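Local atomic coordinates of fluoroacetyl-CoA-specific thioesterase-like domain-containing protein (Thermanaerovibrio acidaminovorans, PDB entry 3QOO), a protein that is of unknown function but adopts a hot-dog fold and is probably related to thioesterases that hydrolyse fluoroacetyl-CoA. Residues Val22-Thr27 / Pro78-Gly82. Numbering follows the deposited sequence.
Sequences VSVSDT and PAVLG. With NA (sodium ion), chain B.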
# COMPACT_ATOMS: atom_id res chain seq x y z
N VAL A 22 -3.89 -16.24 2.53
CA VAL A 22 -2.72 -15.76 1.78
C VAL A 22 -2.49 -16.69 0.60
O VAL A 22 -2.21 -17.88 0.76
CB VAL A 22 -1.47 -15.63 2.65
CG1 VAL A 22 -0.29 -15.15 1.82
CG2 VAL A 22 -1.73 -14.74 3.86
N SER A 23 -2.53 -16.13 -0.61
CA SER A 23 -2.35 -16.86 -1.85
C SER A 23 -1.22 -16.25 -2.67
O SER A 23 -0.70 -15.19 -2.35
CB SER A 23 -3.64 -16.90 -2.66
OG SER A 23 -3.91 -15.62 -3.24
N VAL A 24 -0.86 -16.91 -3.76
CA VAL A 24 0.27 -16.46 -4.57
C VAL A 24 0.05 -15.02 -5.08
O VAL A 24 0.99 -14.23 -5.14
CB VAL A 24 0.62 -17.49 -5.70
CG1 VAL A 24 -0.53 -17.63 -6.69
CG2 VAL A 24 1.99 -17.17 -6.37
N SER A 25 -1.19 -14.62 -5.38
CA SER A 25 -1.44 -13.26 -5.86
C SER A 25 -1.23 -12.21 -4.80
O SER A 25 -1.11 -11.02 -5.10
CB SER A 25 -2.81 -13.15 -6.48
OG SER A 25 -3.82 -13.33 -5.54
N ASP A 26 -1.18 -12.62 -3.54
CA ASP A 26 -0.94 -11.74 -2.41
C ASP A 26 0.52 -11.64 -2.04
O ASP A 26 0.86 -10.88 -1.16
CB ASP A 26 -1.72 -12.25 -1.18
CG ASP A 26 -3.19 -12.42 -1.44
OD1 ASP A 26 -3.79 -11.40 -1.84
OD2 ASP A 26 -3.74 -13.53 -1.23
N THR A 27 1.41 -12.40 -2.70
CA THR A 27 2.83 -12.43 -2.35
C THR A 27 3.66 -11.91 -3.50
O THR A 27 4.79 -11.40 -3.29
CB THR A 27 3.32 -13.84 -2.00
OG1 THR A 27 3.35 -14.66 -3.19
CG2 THR A 27 2.50 -14.49 -0.92
N PRO A 78 5.64 -12.19 9.47
CA PRO A 78 5.25 -12.75 8.20
C PRO A 78 3.94 -13.53 8.26
O PRO A 78 3.76 -14.38 9.11
CB PRO A 78 6.45 -13.64 7.83
CG PRO A 78 7.02 -14.06 9.18
CD PRO A 78 6.92 -12.78 9.98
N ALA A 79 3.06 -13.27 7.30
CA ALA A 79 1.83 -14.04 7.09
C ALA A 79 2.10 -14.95 5.90
O ALA A 79 2.07 -14.52 4.75
CB ALA A 79 0.64 -13.10 6.84
N VAL A 80 2.41 -16.20 6.18
CA VAL A 80 2.86 -17.13 5.15
C VAL A 80 1.71 -17.54 4.20
O VAL A 80 0.53 -17.52 4.56
CB VAL A 80 3.44 -18.42 5.87
CG1 VAL A 80 2.35 -19.26 6.52
CG2 VAL A 80 4.31 -19.30 4.96
N LEU A 81 2.09 -17.96 3.00
CA LEU A 81 1.14 -18.60 2.11
C LEU A 81 0.33 -19.66 2.88
O LEU A 81 0.89 -20.46 3.62
CB LEU A 81 1.87 -19.34 1.01
CG LEU A 81 2.43 -18.51 -0.09
CD1 LEU A 81 3.52 -19.36 -0.78
CD2 LEU A 81 1.32 -18.10 -1.06
N GLY A 82 -0.98 -19.65 2.68
CA GLY A 82 -1.90 -20.62 3.32
C GLY A 82 -2.38 -20.16 4.68
O GLY A 82 -3.29 -20.78 5.26
NA NA B . -5.24 -15.23 -5.26
O HOH W 1 -3.54 -16.53 -6.45
O HOH W 2 -6.75 -14.00 -3.93
O HOH W 3 -6.35 -14.61 -7.30
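Gly82 N donates to Val22 O at 2.9 Å in a nearly straight bond (171° at the hydrogen). This single backbone bond between Val22-Thr27 and Pro78-Gly82 is continued by a further backbone bond of Val22 with Asp83, where strand 84-95 is about to begin.

The rest is van der Waals packing, much of it methyl groups against backbone. The Val22 side chain sits against the backbone of Ala79-Leu81, its CB 3.3 Å from Val80 O. With CG1 anti to the backbone N (chi1 180°), the two methyls straddle that oxygen: CG1 reaches toward Leu81 CA, while Val22 CG2 lies 4.1 Å from the methyl CB of Ala79. Leu81 starts out pointing away from Val22-Thr27, but its branch turns back, and CD2 rests 3.5 Å from the carbonyl carbon Ser23 C and beside Val24 N. Thr27 CG2 lies 3.8 Å from Leu81 CD2, the two side chains crossing at about a right angle.

Polar contacts shape the turn itself. Asp26 OD2 is gripped twice by Ser23: the backbone N comes in on the anti lone pair, whereas OG approaches from above the carboxylate plane, 57° out of it. Asp26 N bonds back to Ser23 O, closing a type I beta turn over Ser23-Asp26, and Asp26 OD1 forms a salt bridge with Lys20. The hydroxyls Ser23 OG and Ser25 OG both bind the sodium ion, the latter at 2.4 Å, and three waters complete its five modelled ligands; one of these waters also accepts from Ser25 N.

Two connecting loops of the hot-dog fold are thus joined: the antiparallel pairing of strands 15-21 and 84-95 runs on through Val22, and the chain then turns away into the Ser23-Asp26 turn, whose serines hold the sodium ion.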